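Tetratricopeptide TPR_2 repeat protein (Thermobaculum terrenum, PDB 5DJS) joins helical tetratricopeptide repeats to a family 41 glycosyltransferase region of the GT-B type and carries uridine-5'-diphosphate bound in the model. Local coordinates at residues T191-Y196 with D510-M515; Y196-D201 with D236-L241. The protein carries 1 engineered substitution. One frame throughout, in Å; residues are numbered along the deposited sequence.

Contact 1: T191-Y196 with D510-M515; sequences TAYEVY and DAYRRM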
ATOM      1  N   THR A 191      -3.564  28.598 -10.616  1.00 48.41           N
ATOM      2  CA  THR A 191      -3.303  29.404 -11.822  1.00 49.51           C
ATOM      3  C   THR A 191      -2.942  28.471 -12.996  1.00 49.39           C
ATOM      4  O   THR A 191      -3.409  28.672 -14.124  1.00 47.34           O
ATOM      5  CB  THR A 191      -2.185  30.479 -11.631  1.00 50.72           C
ATOM      6  OG1 THR A 191      -0.923  29.851 -11.365  1.00 50.26           O
ATOM      7  CG2 THR A 191      -2.525  31.469 -10.489  1.00 51.85           C
ATOM      8  N   ALA A 192      -2.149  27.435 -12.699  1.00 48.87           N
ATOM      9  CA  ALA A 192      -1.584  26.526 -13.708  1.00 48.03           C
ATOM     10  C   ALA A 192      -2.182  25.098 -13.740  1.00 47.54           C
ATOM     11  O   ALA A 192      -1.916  24.359 -14.693  1.00 42.29           O
ATOM     12  CB  ALA A 192      -0.072  26.449 -13.527  1.00 46.90           C
ATOM     13  N   TYR A 193      -2.960  24.711 -12.721  1.00 47.73           N
ATOM     14  CA  TYR A 193      -3.499  23.345 -12.613  1.00 48.12           C
ATOM     15  C   TYR A 193      -4.916  23.334 -12.055  1.00 48.69           C
ATOM     16  O   TYR A 193      -5.290  24.212 -11.297  1.00 51.23           O
ATOM     17  CB  TYR A 193      -2.597  22.476 -11.730  1.00 50.19           C
ATOM     18  CG  TYR A 193      -1.193  22.335 -12.266  1.00 51.19           C
ATOM     19  CD1 TYR A 193      -0.893  21.385 -13.232  1.00 53.36           C
ATOM     20  CD2 TYR A 193      -0.167  23.182 -11.831  1.00 55.13           C
ATOM     21  CE1 TYR A 193       0.393  21.262 -13.747  1.00 56.66           C
ATOM     22  CE2 TYR A 193       1.124  23.076 -12.343  1.00 55.21           C
ATOM     23  CZ  TYR A 193       1.402  22.115 -13.298  1.00 57.01           C
ATOM     24  OH  TYR A 193       2.676  22.008 -13.809  1.00 58.80           O
ATOM     25  N   GLU A 194      -5.707  22.340 -12.443  1.00 48.70           N
ATOM     26  CA  GLU A 194      -7.051  22.155 -11.893  1.00 50.84           C
ATOM     27  C   GLU A 194      -7.251  20.699 -11.485  1.00 50.96           C
ATOM     28  O   GLU A 194      -6.876  19.791 -12.224  1.00 55.31           O
ATOM     29  CB  GLU A 194      -8.108  22.557 -12.914  1.00 51.20           C
ATOM     30  CG  GLU A 194      -9.521  22.527 -12.348  1.00 50.47           C
ATOM     31  CD  GLU A 194     -10.555  22.926 -13.358  1.00 50.97           C
ATOM     32  OE1 GLU A 194     -10.234  22.968 -14.581  1.00 52.53           O
ATOM     33  OE2 GLU A 194     -11.707  23.184 -12.938  1.00 49.05           O
ATOM     34  N   VAL A 195      -7.890  20.487 -10.340  1.00 48.77           N
ATOM     35  CA  VAL A 195      -7.864  19.189  -9.670  1.00 50.64           C
ATOM     36  C   VAL A 195      -9.223  18.477  -9.686  1.00 49.78           C
ATOM     37  O   VAL A 195     -10.181  18.905  -9.019  1.00 46.29           O
ATOM     38  CB  VAL A 195      -7.327  19.327  -8.223  1.00 51.75           C
ATOM     39  CG1 VAL A 195      -7.330  17.981  -7.511  1.00 52.50           C
ATOM     40  CG2 VAL A 195      -5.909  19.894  -8.224  1.00 50.44           C
ATOM     41  N   TYR A 196      -9.265  17.385 -10.454  1.00 48.20           N
ATOM     42  CA  TYR A 196     -10.373  16.434 -10.484  1.00 48.25           C
ATOM     43  C   TYR A 196      -9.952  15.219  -9.666  1.00 46.08           C
ATOM     44  O   TYR A 196      -8.821  14.752  -9.782  1.00 44.82           O
ATOM     45  CB  TYR A 196     -10.658  15.991 -11.928  1.00 50.28           C
ATOM     46  CG  TYR A 196     -11.299  17.050 -12.818  1.00 52.67           C
ATOM     47  CD1 TYR A 196     -10.607  18.210 -13.175  1.00 53.32           C
ATOM     48  CD2 TYR A 196     -12.593  16.882 -13.319  1.00 54.09           C
ATOM     49  CE1 TYR A 196     -11.186  19.175 -13.985  1.00 52.50           C
ATOM     50  CE2 TYR A 196     -13.178  17.848 -14.131  1.00 54.71           C
ATOM     51  CZ  TYR A 196     -12.468  18.994 -14.459  1.00 53.71           C
ATOM     52  OH  TYR A 196     -13.023  19.968 -15.260  1.00 54.70           O
ATOM     53  N   ASP A 510       6.296  20.643 -11.561  1.00 53.58           N
ATOM     54  CA  ASP A 510       7.407  20.771 -12.509  1.00 54.69           C
ATOM     55  C   ASP A 510       7.519  19.511 -13.386  1.00 51.75           C
ATOM     56  O   ASP A 510       7.760  19.620 -14.583  1.00 50.73           O
ATOM     57  CB  ASP A 510       8.737  21.028 -11.778  1.00 58.24           C
ATOM     58  CG  ASP A 510       9.651  21.943 -12.551  1.00 63.22           C
ATOM     59  OD1 ASP A 510       9.365  23.162 -12.551  1.00 69.55           O
ATOM     60  OD2 ASP A 510      10.642  21.452 -13.148  1.00 63.05           O
ATOM     61  N   ALA A 511       7.339  18.330 -12.781  1.00 49.51           N
ATOM     62  CA  ALA A 511       7.344  17.053 -13.519  1.00 47.31           C
ATOM     63  C   ALA A 511       6.130  16.877 -14.441  1.00 47.06           C
ATOM     64  O   ALA A 511       6.298  16.481 -15.600  1.00 48.15           O
ATOM     65  CB  ALA A 511       7.453  15.875 -12.564  1.00 45.50           C
ATOM     66  N   TYR A 512       4.925  17.166 -13.935  1.00 44.01           N
ATOM     67  CA  TYR A 512       3.704  17.196 -14.771  1.00 41.63           C
ATOM     68  C   TYR A 512       3.844  18.122 -15.990  1.00 43.59           C
ATOM     69  O   TYR A 512       3.394  17.789 -17.083  1.00 47.74           O
ATOM     70  CB  TYR A 512       2.477  17.668 -13.974  1.00 39.25           C
ATOM     71  CG  TYR A 512       1.929  16.744 -12.895  1.00 37.64           C
ATOM     72  CD1 TYR A 512       2.162  15.356 -12.903  1.00 36.55           C
ATOM     73  CD2 TYR A 512       1.129  17.266 -11.874  1.00 35.25           C
ATOM     74  CE1 TYR A 512       1.642  14.536 -11.906  1.00 35.85           C
ATOM     75  CE2 TYR A 512       0.600  16.457 -10.881  1.00 36.13           C
ATOM     76  CZ  TYR A 512       0.852  15.093 -10.897  1.00 36.56           C
ATOM     77  OH  TYR A 512       0.321  14.304  -9.898  1.00 33.73           O
ATOM     78  N   ARG A 513       4.444  19.290 -15.789  1.00 45.74           N
ATOM     79  CA  ARG A 513       4.634  20.258 -16.866  1.00 47.06           C
ATOM     80  C   ARG A 513       5.560  19.713 -17.956  1.00 47.01           C
ATOM     81  O   ARG A 513       5.309  19.908 -19.138  1.00 46.23           O
ATOM     82  CB  ARG A 513       5.177  21.588 -16.303  1.00 46.02           C
ATOM     83  CG  ARG A 513       5.260  22.745 -17.303  1.00 45.25           C
ATOM     84  CD  ARG A 513       3.925  23.106 -17.954  1.00 44.68           C
ATOM     85  NE  ARG A 513       2.867  23.435 -16.991  1.00 42.53           N
ATOM     86  CZ  ARG A 513       1.649  23.863 -17.320  1.00 41.85           C
ATOM     87  NH1 ARG A 513       1.299  24.029 -18.598  1.00 41.15           N
ATOM     88  NH2 ARG A 513       0.761  24.128 -16.360  1.00 43.58           N
ATOM     89  N   ARG A 514       6.622  19.031 -17.549  1.00 49.55           N
ATOM     90  CA  ARG A 514       7.601  18.516 -18.497  1.00 55.11           C
ATOM     91  C   ARG A 514       7.080  17.274 -19.223  1.00 54.71           C
ATOM     92  O   ARG A 514       7.468  17.019 -20.359  1.00 50.40           O
ATOM     93  CB  ARG A 514       8.946  18.288 -17.799  1.00 62.71           C
ATOM     94  CG  ARG A 514       9.641  19.619 -17.485  1.00 75.91           C
ATOM     95  CD  ARG A 514      10.596  19.587 -16.294  1.00 83.55           C
ATOM     96  NE  ARG A 514      11.432  18.392 -16.295  1.00 90.07           N
ATOM     97  CZ  ARG A 514      12.474  18.175 -17.101  1.00100.04           C
ATOM     98  NH1 ARG A 514      12.858  19.077 -18.012  1.00102.22           N
ATOM     99  NH2 ARG A 514      13.147  17.028 -16.998  1.00105.57           N
ATOM    100  N   MET A 515       6.193  16.520 -18.570  1.00 54.87           N
ATOM    101  CA  MET A 515       5.415  15.469 -19.235  1.00 54.39           C
ATOM    102  C   MET A 515       4.517  16.066 -20.321  1.00 55.05           C
ATOM    103  O   MET A 515       4.403  15.514 -21.422  1.00 55.16           O
ATOM    104  CB  MET A 515       4.494  14.736 -18.245  1.00 52.66           C
ATOM    105  CG  MET A 515       5.158  13.856 -17.198  1.00 52.03           C
ATOM    106  SD  MET A 515       3.950  13.364 -15.934  1.00 44.21           S
ATOM    107  CE  MET A 515       5.041  13.128 -14.537  1.00 47.06           C
TER

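Contact 2: Y196-D201 with D236-L241; sequences YCYSND and DGIDIL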
ATOM      1  N   TYR A 196      -9.265  17.385 -10.454  1.00 48.20           N
ATOM      2  CA  TYR A 196     -10.373  16.434 -10.484  1.00 48.25           C
ATOM      3  C   TYR A 196      -9.952  15.219  -9.666  1.00 46.08           C
ATOM      4  O   TYR A 196      -8.821  14.752  -9.782  1.00 44.82           O
ATOM      5  CB  TYR A 196     -10.658  15.991 -11.928  1.00 50.28           C
ATOM      6  CG  TYR A 196     -11.299  17.050 -12.818  1.00 52.67           C
ATOM      7  CD1 TYR A 196     -10.607  18.210 -13.175  1.00 53.32           C
ATOM      8  CD2 TYR A 196     -12.593  16.882 -13.319  1.00 54.09           C
ATOM      9  CE1 TYR A 196     -11.186  19.175 -13.985  1.00 52.50           C
ATOM     10  CE2 TYR A 196     -13.178  17.848 -14.131  1.00 54.71           C
ATOM     11  CZ  TYR A 196     -12.468  18.994 -14.459  1.00 53.71           C
ATOM     12  OH  TYR A 196     -13.023  19.968 -15.260  1.00 54.70           O
ATOM     13  N   CYS A 197     -10.848  14.704  -8.837  1.00 46.66           N
ATOM     14  CA  CYS A 197     -10.604  13.440  -8.121  1.00 46.88           C
ATOM     15  C   CYS A 197     -11.637  12.433  -8.573  1.00 47.64           C
ATOM     16  O   CYS A 197     -12.783  12.782  -8.746  1.00 43.73           O
ATOM     17  CB  CYS A 197     -10.691  13.640  -6.616  1.00 46.36           C
ATOM     18  SG  CYS A 197      -9.181  14.342  -5.937  1.00 51.09           S
ATOM     19  N   TYR A 198     -11.231  11.187  -8.780  1.00 46.72           N
ATOM     20  CA  TYR A 198     -12.166  10.125  -9.101  1.00 42.75           C
ATOM     21  C   TYR A 198     -12.052   9.055  -8.005  1.00 41.14           C
ATOM     22  O   TYR A 198     -11.079   8.283  -7.968  1.00 38.23           O
ATOM     23  CB  TYR A 198     -11.839   9.594 -10.481  1.00 43.65           C
ATOM     24  CG  TYR A 198     -11.965  10.638 -11.581  1.00 43.07           C
ATOM     25  CD1 TYR A 198     -13.176  10.861 -12.246  1.00 42.92           C
ATOM     26  CD2 TYR A 198     -10.865  11.397 -11.970  1.00 42.95           C
ATOM     27  CE1 TYR A 198     -13.280  11.814 -13.255  1.00 41.67           C
ATOM     28  CE2 TYR A 198     -10.955  12.348 -12.982  1.00 39.85           C
ATOM     29  CZ  TYR A 198     -12.162  12.556 -13.621  1.00 40.22           C
ATOM     30  OH  TYR A 198     -12.247  13.497 -14.624  1.00 38.04           O
ATOM     31  N   SER A 199     -13.036   9.046  -7.100  1.00 40.62           N
ATOM     32  CA  SER A 199     -13.087   8.109  -5.949  1.00 37.63           C
ATOM     33  C   SER A 199     -13.690   6.778  -6.361  1.00 36.54           C
ATOM     34  O   SER A 199     -14.886   6.691  -6.665  1.00 35.55           O
ATOM     35  CB  SER A 199     -13.918   8.705  -4.797  1.00 38.21           C
ATOM     36  OG  SER A 199     -14.111   7.785  -3.722  1.00 36.35           O
ATOM     37  N   ASN A 200     -12.874   5.735  -6.323  1.00 38.51           N
ATOM     38  CA  ASN A 200     -13.289   4.389  -6.751  1.00 42.06           C
ATOM     39  C   ASN A 200     -13.691   3.422  -5.605  1.00 44.58           C
ATOM     40  O   ASN A 200     -13.548   2.193  -5.731  1.00 45.75           O
ATOM     41  CB  ASN A 200     -12.169   3.774  -7.606  1.00 40.66           C
ATOM     42  CG  ASN A 200     -12.605   2.527  -8.356  1.00 39.40           C
ATOM     43  OD1 ASN A 200     -11.785   1.672  -8.669  1.00 39.97           O
ATOM     44  ND2 ASN A 200     -13.894   2.421  -8.649  1.00 37.97           N
ATOM     45  N   ASP A 201     -14.200   3.975  -4.505  1.00 45.63           N
ATOM     46  CA  ASP A 201     -14.678   3.177  -3.384  1.00 50.29           C
ATOM     47  C   ASP A 201     -15.694   4.021  -2.617  1.00 52.88           C
ATOM     48  O   ASP A 201     -15.476   5.220  -2.451  1.00 52.97           O
ATOM     49  CB  ASP A 201     -13.498   2.788  -2.504  1.00 53.68           C
ATOM     50  CG  ASP A 201     -13.867   1.810  -1.420  1.00 55.20           C
ATOM     51  OD1 ASP A 201     -14.346   2.242  -0.347  1.00 56.06           O
ATOM     52  OD2 ASP A 201     -13.638   0.605  -1.628  1.00 56.31           O
ATOM     53  N   ASP A 236     -14.624  15.553 -19.222  1.00 45.88           N
ATOM     54  CA  ASP A 236     -13.946  16.466 -18.285  1.00 43.20           C
ATOM     55  C   ASP A 236     -12.700  17.121 -18.884  1.00 41.50           C
ATOM     56  O   ASP A 236     -12.282  18.177 -18.435  1.00 39.43           O
ATOM     57  CB  ASP A 236     -13.540  15.731 -17.003  1.00 43.22           C
ATOM     58  CG  ASP A 236     -14.727  15.362 -16.117  1.00 41.70           C
ATOM     59  OD1 ASP A 236     -15.778  16.034 -16.178  1.00 42.13           O
ATOM     60  OD2 ASP A 236     -14.598  14.407 -15.325  1.00 37.27           O
ATOM     61  N   GLY A 237     -12.096  16.466 -19.866  1.00 41.85           N
ATOM     62  CA  GLY A 237     -10.983  17.018 -20.614  1.00 41.43           C
ATOM     63  C   GLY A 237      -9.674  16.905 -19.864  1.00 42.33           C
ATOM     64  O   GLY A 237      -8.852  17.825 -19.926  1.00 44.56           O
ATOM     65  N   ILE A 238      -9.456  15.762 -19.206  1.00 41.79           N
ATOM     66  CA  ILE A 238      -8.290  15.576 -18.335  1.00 42.81           C
ATOM     67  C   ILE A 238      -7.033  15.450 -19.185  1.00 43.13           C
ATOM     68  O   ILE A 238      -6.983  14.641 -20.095  1.00 41.60           O
ATOM     69  CB  ILE A 238      -8.423  14.334 -17.414  1.00 42.98           C
ATOM     70  CG1 ILE A 238      -9.693  14.398 -16.542  1.00 43.98           C
ATOM     71  CG2 ILE A 238      -7.204  14.172 -16.518  1.00 42.70           C
ATOM     72  CD1 ILE A 238      -9.804  15.601 -15.629  1.00 46.60           C
ATOM     73  N   ASP A 239      -6.028  16.272 -18.878  1.00 46.16           N
ATOM     74  CA  ASP A 239      -4.738  16.262 -19.598  1.00 46.59           C
ATOM     75  C   ASP A 239      -3.757  15.268 -19.003  1.00 45.56           C
ATOM     76  O   ASP A 239      -2.991  14.637 -19.729  1.00 43.09           O
ATOM     77  CB  ASP A 239      -4.112  17.652 -19.568  1.00 45.35           C
ATOM     78  CG  ASP A 239      -5.009  18.692 -20.195  1.00 47.07           C
ATOM     79  OD1 ASP A 239      -5.175  18.670 -21.436  1.00 48.11           O
ATOM     80  OD2 ASP A 239      -5.568  19.519 -19.450  1.00 46.45           O
ATOM     81  N   ILE A 240      -3.762  15.174 -17.674  1.00 45.96           N
ATOM     82  CA  ILE A 240      -2.885  14.279 -16.935  1.00 45.21           C
ATOM     83  C   ILE A 240      -3.754  13.469 -15.989  1.00 43.45           C
ATOM     84  O   ILE A 240      -4.385  14.036 -15.095  1.00 43.79           O
ATOM     85  CB  ILE A 240      -1.818  15.075 -16.157  1.00 46.17           C
ATOM     86  CG1 ILE A 240      -0.964  15.885 -17.141  1.00 46.10           C
ATOM     87  CG2 ILE A 240      -0.943  14.132 -15.336  1.00 47.50           C
ATOM     88  CD1 ILE A 240       0.063  16.802 -16.517  1.00 46.50           C
ATOM     89  N   LEU A 241      -3.809  12.156 -16.200  1.00 41.58           N
ATOM     90  CA  LEU A 241      -4.582  11.268 -15.331  1.00 41.18           C
ATOM     91  C   LEU A 241      -3.588  10.494 -14.498  1.00 41.41           C
ATOM     92  O   LEU A 241      -2.608   9.973 -15.039  1.00 42.56           O
ATOM     93  CB  LEU A 241      -5.452  10.327 -16.149  1.00 40.34           C
ATOM     94  CG  LEU A 241      -6.597   9.643 -15.397  1.00 40.75           C
ATOM     95  CD1 LEU A 241      -7.696  10.619 -15.016  1.00 38.15           C
ATOM     96  CD2 LEU A 241      -7.175   8.520 -16.258  1.00 43.02           C
TER

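Contact 1: T191-Y196 with D510-M515
The long C-terminal helix 479-521 of this GT-B protein returns to the first of the fold's two parallel sheets, and residues 510-515 cross the start of an outermost strand, 193-199, at 99°. Side chains make most of the joint. Tyr193 has CG anti to the carbonyl carbon, which sends its ring toward the helix, where CE1 meets CB of Tyr512 at 4.2 Å. The two side chains cross obliquely, with Tyr193 CE1 at the edge of the Tyr512 ring; beyond it the Tyr512 hydroxyl is hydrogen-bonded to Tyr167 OH. Arg513 leaves the helix with CG anti to the backbone N, then bends at chi2 and chi3, so that NH2 lies over one face of the Tyr193 ring, with Tyr193 OH at the guanidinium edge and the two planes 59° apart. Its NH2 stands 3.7 Å from Tyr193 CZ, while NE gives a weak hydrogen bond of 3.5 Å to Tyr193 OH. That hydroxyl also has a weak bond to Glu509 O, one turn before Arg513. The stronger grip on Arg513 lies at NH1, bonded to the carbonyls of Pro159 and Arg161. At the guanidinium edge, in its plane, the Ala192 carbonyl O lies 3.2 Å from NH2 of Arg513.

Contact 2: Y196-D201 with D236-L241
Tyr196 and Tyr198 share one first torsion, CG anti to the carbonyl carbon (chi1 -71° and -61°), and, two apart on the strand, both send their rings to the same side, toward the C-terminal end of helix 226-236 and the turn after it. Asp236 and Ile238 answer with the same choice, putting the Asp236 carboxylate and the CG1-CD1 branch of Ile238 against the two rings. Tyr198 and Asp236 meet tip to tip: the tyrosine hydroxyl OH donates over 2.6 Å to OD2 of Asp236, which accepts through its anti lone pair. The same OD2 takes a salt bridge from Arg219 NE, so this buried carboxylate is held by a hydroxyl and a positive charge, which would be expected to keep it ionised. Ile238 crosses Tyr196 obliquely and meets Tyr198 tip to tip. Its CD1 makes a CH-pi contact over one face of the Tyr196 ring, 3.8 Å from the centroid and displaced toward the rim on the CG side, while CG1 meets the hydroxyl end of Tyr198, 3.3 Å from its OH. The Tyr196 ring also reaches Asp236, with CE2 3.5 Å from CG of the carboxylate. Leu241 CD1 adds an apolar touch to CE2 of Tyr198 at 4.2 Å. Gly237, with positive phi, ends the helix and turns the chain toward strand 240-243. Strand 163-169 lies between the two strands in the parallel sheet, so the side chains span it on the face covered by helix 226-236, whose Leu229, Leu232 and Val233 pack against Tyr198, Ile238 and Leu241.

Both contacts draw on strand 193-199, an outermost strand of the first parallel sheet of the GT-B fold, and Tyr196 belongs to both segments there, though its ring serves contact 2. Contact 1 is partly buried and ties the strand's beginning to a helix 314 residues later, bringing the far end of the chain back to this sheet; its polar link is weak and involves a partly exposed arginine. Contact 2 is wholly buried and much closer in sequence, 35 residues apart at the nearest ends, joining the strand to the end of helix 226-236 and the next strand through a short charged hydrogen bond set among apolar groups. Their centres lie about 13 Å apart, and they touch where Ile240 CD1 packs against the Tyr512 carbonyl O.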